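Local coordinates for VgrG protein (Vibrio cholerae, PDB 4DTD), which probably acts as a type VI secretion effector whose actin cross-linking domain covalently joins the actin monomers of host cells into oligomers, at residues A43-Y48 and E143-K148; M59-M64 and T88-S93; S233-T238 and Q320-G325. All coordinates share one frame; numbering follows the deposited sequence.

Contact 1. Residues A43-Y48 and E143-K148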
loop_
_atom_site.group_PDB
_atom_site.type_symbol
_atom_site.label_atom_id
_atom_site.label_comp_id
_atom_site.label_asym_id
_atom_site.label_seq_id
_atom_site.Cartn_x
_atom_site.Cartn_y
_atom_site.Cartn_z
ATOM N N ALA A 43 -5.470 -13.657 10.923
ATOM C CA ALA A 43 -4.961 -12.314 10.643
ATOM C C ALA A 43 -3.777 -12.446 9.650
ATOM O O ALA A 43 -3.173 -13.510 9.553
ATOM C CB ALA A 43 -4.501 -11.651 11.927
ATOM N N GLN A 44 -3.508 -11.392 8.866
ATOM C CA GLN A 44 -2.463 -11.398 7.841
ATOM C C GLN A 44 -1.083 -11.623 8.401
ATOM O O GLN A 44 -0.334 -12.403 7.833
ATOM C CB GLN A 44 -2.493 -10.094 7.040
ATOM C CG GLN A 44 -3.072 -10.243 5.640
ATOM C CD GLN A 44 -2.552 -9.161 4.720
ATOM O OE1 GLN A 44 -2.206 -8.047 5.149
ATOM N NE2 GLN A 44 -2.485 -9.461 3.425
ATOM N N LYS A 45 -0.760 -10.955 9.525
ATOM C CA LYS A 45 0.524 -11.017 10.206
ATOM C C LYS A 45 0.684 -12.271 11.098
ATOM O O LYS A 45 -0.118 -12.495 12.013
ATOM C CB LYS A 45 0.741 -9.720 11.009
ATOM C CG LYS A 45 2.142 -9.563 11.606
ATOM C CD LYS A 45 2.266 -8.266 12.367
ATOM C CE LYS A 45 2.600 -8.457 13.820
ATOM N NZ LYS A 45 2.971 -7.175 14.484
ATOM N N PHE A 46 1.744 -13.055 10.856
ATOM C CA PHE A 46 2.056 -14.230 11.670
ATOM C C PHE A 46 3.363 -14.042 12.464
ATOM O O PHE A 46 3.661 -14.805 13.378
ATOM C CB PHE A 46 2.012 -15.539 10.873
ATOM C CG PHE A 46 2.951 -15.660 9.698
ATOM C CD1 PHE A 46 2.557 -15.263 8.427
ATOM C CD2 PHE A 46 4.196 -16.269 9.842
ATOM C CE1 PHE A 46 3.401 -15.444 7.326
ATOM C CE2 PHE A 46 5.038 -16.447 8.744
ATOM C CZ PHE A 46 4.632 -16.035 7.490
ATOM N N GLY A 47 4.090 -12.982 12.150
ATOM C CA GLY A 47 5.322 -12.647 12.847
ATOM C C GLY A 47 5.983 -11.408 12.308
ATOM O O GLY A 47 5.499 -10.825 11.341
ATOM N N TYR A 48 7.097 -11.001 12.917
ATOM C CA TYR A 48 7.892 -9.855 12.456
ATOM C C TYR A 48 9.379 -10.074 12.732
ATOM O O TYR A 48 9.745 -10.934 13.537
ATOM C CB TYR A 48 7.388 -8.502 13.042
ATOM C CG TYR A 48 7.492 -8.347 14.548
ATOM C CD1 TYR A 48 6.462 -8.771 15.384
ATOM C CD2 TYR A 48 8.592 -7.714 15.136
ATOM C CE1 TYR A 48 6.543 -8.621 16.769
ATOM C CE2 TYR A 48 8.672 -7.532 16.520
ATOM C CZ TYR A 48 7.644 -7.991 17.332
ATOM O OH TYR A 48 7.717 -7.869 18.704
ATOM N N GLU A 143 10.268 -12.606 15.729
ATOM C CA GLU A 143 9.214 -12.668 16.739
ATOM C C GLU A 143 7.992 -13.303 16.080
ATOM O O GLU A 143 7.639 -12.954 14.965
ATOM C CB GLU A 143 8.895 -11.290 17.319
ATOM C CG GLU A 143 10.016 -10.744 18.200
ATOM C CD GLU A 143 10.070 -11.256 19.635
ATOM O OE1 GLU A 143 10.447 -10.457 20.522
ATOM O OE2 GLU A 143 9.737 -12.440 19.882
ATOM N N ILE A 144 7.421 -14.306 16.722
ATOM C CA ILE A 144 6.266 -14.998 16.187
ATOM C C ILE A 144 5.044 -14.507 16.926
ATOM O O ILE A 144 4.918 -14.666 18.135
ATOM C CB ILE A 144 6.442 -16.548 16.188
ATOM C CG1 ILE A 144 7.600 -16.979 15.245
ATOM C CG2 ILE A 144 5.130 -17.265 15.846
ATOM C CD1 ILE A 144 7.423 -16.603 13.694
ATOM N N THR A 145 4.163 -13.885 16.173
ATOM C CA THR A 145 2.917 -13.242 16.572
ATOM C C THR A 145 1.763 -14.243 16.576
ATOM O O THR A 145 0.842 -14.116 17.374
ATOM C CB THR A 145 2.783 -11.983 15.678
ATOM O OG1 THR A 145 3.110 -10.845 16.463
ATOM C CG2 THR A 145 1.465 -11.848 14.990
ATOM N N ASN A 146 1.826 -15.236 15.685
ATOM C CA ASN A 146 0.839 -16.301 15.567
ATOM C C ASN A 146 1.550 -17.632 15.307
ATOM O O ASN A 146 2.030 -17.878 14.196
ATOM C CB ASN A 146 -0.121 -15.979 14.440
ATOM C CG ASN A 146 -1.351 -16.814 14.433
ATOM O OD1 ASN A 146 -1.460 -17.866 15.089
ATOM N ND2 ASN A 146 -2.321 -16.337 13.710
ATOM N N ALA A 147 1.602 -18.488 16.336
ATOM C CA ALA A 147 2.229 -19.808 16.278
ATOM C C ALA A 147 1.397 -20.816 15.485
ATOM O O ALA A 147 1.909 -21.866 15.083
ATOM C CB ALA A 147 2.501 -20.332 17.681
ATOM N N LYS A 148 0.128 -20.503 15.256
ATOM C CA LYS A 148 -0.777 -21.360 14.489
ATOM C C LYS A 148 -0.567 -21.166 12.947
ATOM O O LYS A 148 -1.413 -20.647 12.230
ATOM C CB LYS A 148 -2.232 -21.183 14.965
ATOM C CG LYS A 148 -2.964 -22.510 15.033
ATOM C CD LYS A 148 -4.173 -22.476 15.961
ATOM C CE LYS A 148 -4.925 -23.792 15.977
ATOM N NZ LYS A 148 -5.860 -23.942 14.826
HETATM O O HOH W 1 -2.117 -14.478 11.889
#
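The ring of Tyr48 has the CB of Glu143 over one face, 3.5 Å above its plane and shifted toward the rim, while Thr145 OG1 stands near the ring plane at an edge. This CH-pi contact belongs to an antiparallel beta pairing between the ends of strands 45-51 and 140-144. Both side chains come from the hydrogen-bonded pair Tyr48-Glu143 and run alongside each other on one face of the sheet. With chi1 at 64°, Tyr48 CG sits between its own backbone N and carbonyl carbon, which swings the ring over its neighbour. Glu143 offers its methylene groups to the aromatic surface, and its carboxylate turns off to a salt bridge with Lys50. Gly47 suits its place because Glu143 O, 3.2 Å from Gly47 CA, and the end of Ile144 occupy the side where a beta carbon would project.

Beyond Ile144 the pairing gives way to a turn. Phe46 O is gripped there by two amides, Thr145 N and Asn146 N, each 3.0 Å away and both above the same face of the carbonyl. The Phe46 ring leads away to meet His149 and strand 34-39. Asn146 closes an Asx turn, its OD1 accepting from Lys148 N at 3.1 Å. Its other branch, ND2, donates to a water 2.6 Å away that in turn donates to both Ala43 O and Lys45 O.

Contact 2. Residues M59-M64 and T88-S93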
loop_
_atom_site.group_PDB
_atom_site.type_symbol
_atom_site.label_atom_id
_atom_site.label_comp_id
_atom_site.label_asym_id
_atom_site.label_seq_id
_atom_site.Cartn_x
_atom_site.Cartn_y
_atom_site.Cartn_z
HETATM N N MSE A 59 7.235 -6.994 8.741
HETATM C CA MSE A 59 6.299 -8.045 9.141
HETATM C C MSE A 59 6.360 -9.186 8.150
HETATM O O MSE A 59 6.599 -8.973 6.957
HETATM C CB MSE A 59 4.853 -7.555 9.092
HETATM C CG MSE A 59 4.543 -6.437 10.039
HETATM SE SE MSE A 59 2.845 -5.623 9.502
HETATM C CE MSE A 59 2.506 -4.526 11.108
ATOM N N LEU A 60 6.030 -10.380 8.641
ATOM C CA LEU A 60 5.843 -11.611 7.861
ATOM C C LEU A 60 4.321 -11.753 7.748
ATOM O O LEU A 60 3.609 -11.798 8.772
ATOM C CB LEU A 60 6.427 -12.825 8.602
ATOM C CG LEU A 60 7.915 -13.065 8.479
ATOM C CD1 LEU A 60 8.699 -12.163 9.400
ATOM C CD2 LEU A 60 8.214 -14.470 8.821
ATOM N N THR A 61 3.814 -11.719 6.515
ATOM C CA THR A 61 2.377 -11.797 6.278
ATOM C C THR A 61 1.985 -12.845 5.238
ATOM O O THR A 61 2.782 -13.209 4.371
ATOM C CB THR A 61 1.840 -10.438 5.755
ATOM O OG1 THR A 61 2.374 -10.205 4.453
ATOM C CG2 THR A 61 2.131 -9.264 6.682
ATOM N N LYS A 62 0.713 -13.266 5.276
ATOM C CA LYS A 62 0.189 -14.127 4.224
ATOM C C LYS A 62 -0.248 -13.162 3.102
ATOM O O LYS A 62 -0.676 -12.045 3.388
ATOM C CB LYS A 62 -0.969 -15.023 4.720
ATOM C CG LYS A 62 -2.154 -14.286 5.287
ATOM C CD LYS A 62 -3.307 -15.228 5.523
ATOM C CE LYS A 62 -4.473 -14.497 6.113
ATOM N NZ LYS A 62 -5.501 -15.422 6.628
ATOM N N ASP A 63 -0.079 -13.555 1.849
ATOM C CA ASP A 63 -0.434 -12.697 0.731
ATOM C C ASP A 63 -1.557 -13.307 -0.136
ATOM O O ASP A 63 -2.728 -13.154 0.194
ATOM C CB ASP A 63 0.831 -12.305 -0.066
ATOM C CG ASP A 63 0.634 -11.394 -1.275
ATOM O OD1 ASP A 63 -0.351 -10.598 -1.281
ATOM O OD2 ASP A 63 1.445 -11.491 -2.224
HETATM N N MSE A 64 -1.204 -14.009 -1.206
HETATM C CA MSE A 64 -2.141 -14.613 -2.130
HETATM C C MSE A 64 -2.585 -16.012 -1.671
HETATM O O MSE A 64 -1.743 -16.885 -1.437
HETATM C CB MSE A 64 -1.463 -14.699 -3.486
HETATM C CG MSE A 64 -2.272 -15.436 -4.507
HETATM SE SE MSE A 64 -2.652 -14.277 -5.986
HETATM C CE MSE A 64 -0.701 -14.068 -6.677
ATOM N N THR A 88 0.858 -17.306 -0.225
ATOM C CA THR A 88 2.227 -16.880 -0.515
ATOM C C THR A 88 2.609 -15.991 0.695
ATOM O O THR A 88 1.723 -15.521 1.430
ATOM C CB THR A 88 2.328 -16.085 -1.855
ATOM O OG1 THR A 88 1.471 -14.951 -1.801
ATOM C CG2 THR A 88 1.965 -16.925 -3.077
ATOM N N VAL A 89 3.912 -15.792 0.908
ATOM C CA VAL A 89 4.435 -14.977 1.985
ATOM C C VAL A 89 4.878 -13.631 1.443
ATOM O O VAL A 89 5.552 -13.541 0.425
ATOM C CB VAL A 89 5.580 -15.713 2.744
ATOM C CG1 VAL A 89 6.259 -14.793 3.788
ATOM C CG2 VAL A 89 5.057 -16.979 3.402
ATOM N N GLU A 90 4.525 -12.588 2.139
ATOM C CA GLU A 90 4.952 -11.263 1.767
ATOM C C GLU A 90 5.664 -10.629 2.953
ATOM O O GLU A 90 5.168 -10.709 4.069
ATOM C CB GLU A 90 3.746 -10.421 1.326
ATOM C CG GLU A 90 4.131 -9.353 0.309
ATOM C CD GLU A 90 3.255 -8.119 0.248
ATOM O OE1 GLU A 90 2.348 -7.982 1.102
ATOM O OE2 GLU A 90 3.489 -7.276 -0.648
ATOM N N LEU A 91 6.808 -9.992 2.708
ATOM C CA LEU A 91 7.602 -9.256 3.708
ATOM C C LEU A 91 7.240 -7.761 3.553
ATOM O O LEU A 91 7.423 -7.179 2.480
ATOM C CB LEU A 91 9.094 -9.493 3.439
ATOM C CG LEU A 91 9.791 -10.737 4.075
ATOM C CD1 LEU A 91 8.873 -11.882 4.369
ATOM C CD2 LEU A 91 11.004 -11.148 3.295
ATOM N N VAL A 92 6.614 -7.181 4.605
ATOM C CA VAL A 92 6.126 -5.800 4.612
ATOM C C VAL A 92 6.896 -4.968 5.656
ATOM O O VAL A 92 6.741 -5.171 6.861
ATOM C CB VAL A 92 4.572 -5.752 4.779
ATOM C CG1 VAL A 92 4.075 -4.313 4.861
ATOM C CG2 VAL A 92 3.880 -6.479 3.631
ATOM N N SER A 93 7.746 -4.057 5.187
ATOM C CA SER A 93 8.564 -3.256 6.079
ATOM C C SER A 93 7.785 -2.259 6.942
ATOM O O SER A 93 6.707 -1.808 6.567
ATOM C CB SER A 93 9.682 -2.558 5.314
ATOM O OG SER A 93 9.198 -1.393 4.666
#
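Strands 56-68 and 84-97 are antiparallel neighbours in the beta-sheet part of the actin cross-linking domain, and their pairing here runs in regular register from Met59-Val92 to Asp63-Thr88. Met59 and Val92 form a hydrogen-bonded pair, as do Thr61 and Glu90; Leu60-Leu91 lies between them and Lys62-Val89 follows, both non-hydrogen-bonded pairs. Met59 N reaches Val92 O at 2.7 Å, and Val92 N returns a bond to Met59 O.

Thr61 adds a side-chain bond to this pattern. Its chi1 of 67° sets OG1 between its own backbone N and carbonyl carbon, within reach of the partner strand, where it donates to Glu90 O at 2.9 Å from above the carbonyl plane, while Thr61 N reaches the same oxygen nearly along the C=O axis. Two bonds from one residue thus hold Glu90 O, and the short, branched threonine suits the job because its hydroxyl stays close to the backbone. The two side chains lie alongside each other, Glu90 CB 3.4 Å from Thr61 OG1. Farther out, Glu90 OE1 lies 4.5 Å from Asp63 OD1; the Glu28 carboxylate is also near Glu90 OE2, and Lys11 touches the side chains of Asp63 and Glu90.

At the corner after Asp63, Thr88 takes over. Its OG1 accepts from Met64 N at 2.9 Å, and Thr88 N donates to Met64 O, so one residue grips both polar backbone atoms of Met64. On one face, Leu60 CG meets Leu91 CD1 at 4.4 Å, and helix 101-124 packs over both leucines. The other face is mixed, with Thr61 and Glu90 beside Met59 and Val92. The whole is an antiparallel sheet with a helix packed across one face.

Contact 3. Residues S233-T238 and Q320-G325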
loop_
_atom_site.group_PDB
_atom_site.type_symbol
_atom_site.label_atom_id
_atom_site.label_comp_id
_atom_site.label_asym_id
_atom_site.label_seq_id
_atom_site.Cartn_x
_atom_site.Cartn_y
_atom_site.Cartn_z
ATOM N N SER A 233 -7.575 15.777 -9.691
ATOM C CA SER A 233 -6.894 14.728 -10.440
ATOM C C SER A 233 -7.362 13.301 -10.003
ATOM O O SER A 233 -7.585 12.465 -10.879
ATOM C CB SER A 233 -5.381 14.890 -10.363
ATOM O OG SER A 233 -5.002 16.169 -10.854
ATOM N N ILE A 234 -7.614 13.081 -8.674
ATOM C CA ILE A 234 -8.089 11.823 -8.110
ATOM C C ILE A 234 -9.521 11.548 -8.562
ATOM O O ILE A 234 -9.757 10.490 -9.145
ATOM C CB ILE A 234 -7.893 11.723 -6.564
ATOM C CG1 ILE A 234 -6.421 11.429 -6.245
ATOM C CG2 ILE A 234 -8.829 10.654 -5.910
ATOM C CD1 ILE A 234 -6.076 11.505 -4.767
ATOM N N TYR A 235 -10.452 12.499 -8.338
ATOM C CA TYR A 235 -11.858 12.396 -8.749
ATOM C C TYR A 235 -11.971 12.129 -10.237
ATOM O O TYR A 235 -12.746 11.264 -10.631
ATOM C CB TYR A 235 -12.629 13.683 -8.417
ATOM C CG TYR A 235 -12.979 13.930 -6.959
ATOM C CD1 TYR A 235 -12.059 13.675 -5.944
ATOM C CD2 TYR A 235 -14.183 14.531 -6.607
ATOM C CE1 TYR A 235 -12.339 13.990 -4.613
ATOM C CE2 TYR A 235 -14.468 14.868 -5.284
ATOM C CZ TYR A 235 -13.545 14.589 -4.289
ATOM O OH TYR A 235 -13.851 14.867 -2.980
ATOM N N LEU A 236 -11.186 12.845 -11.067
ATOM C CA LEU A 236 -11.200 12.649 -12.521
ATOM C C LEU A 236 -10.676 11.269 -12.914
ATOM O O LEU A 236 -11.282 10.626 -13.768
ATOM C CB LEU A 236 -10.411 13.745 -13.269
ATOM C CG LEU A 236 -10.939 15.176 -13.232
ATOM C CD1 LEU A 236 -10.134 16.036 -14.159
ATOM C CD2 LEU A 236 -12.418 15.257 -13.616
ATOM N N LYS A 237 -9.581 10.793 -12.274
ATOM C CA LYS A 237 -9.034 9.466 -12.577
ATOM C C LYS A 237 -9.987 8.331 -12.184
ATOM O O LYS A 237 -10.057 7.332 -12.911
ATOM C CB LYS A 237 -7.629 9.256 -12.000
ATOM C CG LYS A 237 -7.017 7.885 -12.343
ATOM C CD LYS A 237 -6.618 7.716 -13.807
ATOM C CE LYS A 237 -5.693 6.526 -13.943
ATOM N NZ LYS A 237 -5.122 6.437 -15.304
ATOM N N THR A 238 -10.750 8.503 -11.083
ATOM C CA THR A 238 -11.702 7.474 -10.684
ATOM C C THR A 238 -12.840 7.365 -11.678
ATOM O O THR A 238 -13.202 6.249 -12.064
ATOM C CB THR A 238 -12.040 7.409 -9.167
ATOM O OG1 THR A 238 -13.241 8.103 -8.857
ATOM C CG2 THR A 238 -10.915 7.847 -8.283
ATOM N N GLN A 320 -19.860 12.564 -4.503
ATOM C CA GLN A 320 -20.472 12.190 -3.222
ATOM C C GLN A 320 -19.655 11.086 -2.536
ATOM O O GLN A 320 -19.374 11.189 -1.342
ATOM C CB GLN A 320 -21.936 11.771 -3.422
ATOM C CG GLN A 320 -22.697 11.419 -2.146
ATOM C CD GLN A 320 -23.893 10.514 -2.389
ATOM O OE1 GLN A 320 -24.166 10.054 -3.513
ATOM N NE2 GLN A 320 -24.626 10.215 -1.320
ATOM N N TYR A 321 -19.230 10.065 -3.295
ATOM C CA TYR A 321 -18.424 8.962 -2.765
ATOM C C TYR A 321 -17.226 9.465 -1.938
ATOM O O TYR A 321 -17.063 9.035 -0.798
ATOM C CB TYR A 321 -17.949 8.041 -3.904
ATOM C CG TYR A 321 -17.018 6.939 -3.459
ATOM C CD1 TYR A 321 -17.501 5.826 -2.773
ATOM C CD2 TYR A 321 -15.661 6.974 -3.775
ATOM C CE1 TYR A 321 -16.660 4.783 -2.401
ATOM C CE2 TYR A 321 -14.806 5.936 -3.401
ATOM C CZ TYR A 321 -15.310 4.845 -2.703
ATOM O OH TYR A 321 -14.493 3.806 -2.321
ATOM N N PHE A 322 -16.413 10.376 -2.514
ATOM C CA PHE A 322 -15.220 10.931 -1.872
ATOM C C PHE A 322 -15.495 11.959 -0.795
ATOM O O PHE A 322 -14.736 12.010 0.177
ATOM C CB PHE A 322 -14.219 11.462 -2.900
ATOM C CG PHE A 322 -13.541 10.376 -3.685
ATOM C CD1 PHE A 322 -12.758 9.415 -3.046
ATOM C CD2 PHE A 322 -13.696 10.295 -5.066
ATOM C CE1 PHE A 322 -12.129 8.405 -3.775
ATOM C CE2 PHE A 322 -13.066 9.291 -5.794
ATOM C CZ PHE A 322 -12.297 8.344 -5.143
ATOM N N GLN A 323 -16.572 12.771 -0.954
ATOM C CA GLN A 323 -17.011 13.769 0.033
ATOM C C GLN A 323 -17.421 13.054 1.325
ATOM O O GLN A 323 -17.091 13.530 2.409
ATOM C CB GLN A 323 -18.194 14.575 -0.514
ATOM C CG GLN A 323 -18.591 15.785 0.323
ATOM C CD GLN A 323 -19.778 16.481 -0.280
ATOM O OE1 GLN A 323 -20.873 15.917 -0.390
ATOM N NE2 GLN A 323 -19.583 17.722 -0.694
ATOM N N ASP A 324 -18.099 11.893 1.203
ATOM C CA ASP A 324 -18.552 11.059 2.323
ATOM C C ASP A 324 -17.454 10.129 2.883
ATOM O O ASP A 324 -17.734 9.256 3.716
ATOM C CB ASP A 324 -19.814 10.269 1.932
ATOM C CG ASP A 324 -21.008 11.115 1.525
ATOM O OD1 ASP A 324 -20.865 12.363 1.458
ATOM O OD2 ASP A 324 -22.076 10.529 1.234
ATOM N N GLY A 325 -16.222 10.327 2.421
ATOM C CA GLY A 325 -15.054 9.599 2.900
ATOM C C GLY A 325 -14.715 8.281 2.249
ATOM O O GLY A 325 -14.023 7.465 2.863
#
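Phe322 reaches from the last turn of helix 312-323 to Tyr235 and Thr238 of helix 221-245, in a buried helix-helix contact of the domain's alpha-helical part. Its CB lies 3.4 Å from Tyr235 OH and close to CZ as well, so the phenol tip rests on the foot of the phenylalanine. CG comes next, facing Tyr235 CE1. CD2 then stands 3.8 Å above one face of the tyrosine ring, displaced toward its rim. The two side chains slide past each other in opposite directions; their planes are 29° apart, but the centroids are separated by 5.1 Å and the rings hardly overlap.

At the far end Thr238 receives the ring. CE2 meets Thr238 OG1 at 3.3 Å, with the hydroxyl near the ring plane at its edge, and CZ touches Thr238 CG2 at 3.5 Å. The methyl CG2 of Ile234 also closes on CZ. Phenylalanine suits this place because its flat hydrocarbon ring can fill the gap between two helices without needing a polar partner, and a beta-branched threonine keeps both its methyl and its hydroxyl within reach of the ring tip. Tyr321, the preceding residue, sets its CD2 over the centre of one Phe322 face. Helix 292-307 packs against Tyr235 through Met299, Ile302 and Leu306, while Trp275 touches Thr238.

Just past Phe322 the helix ends in a Schellman motif with Gly325 as its C-prime residue. The positive phi of 87° suits glycine, and Gly325 N makes a weak, 3.2 Å bond to Phe322 O.

In the fold
Contacts 1 and 2 belong to the same sheet, joined through strand 45-51 of the first and its neighbour 56-68 of the second. Their centres are 10 Å apart and they meet directly: Gly47 O lies 2.8 Å from Leu60 N, and Gln44 O 2.9 Å from Lys62 N, both probable hydrogen bonds. Contact 2 is the more local pairing, its two segments lying within the span of chain that separates those of contact 1. Contact 3 joins helices on the opposite side of the chain's centre, with its own centre 36 Å from that of contact 1 and 30 Å from that of contact 2. A glycerol, probably from the crystallisation liquor, lies about 3 Å from the Lys62 side chain in contact 2.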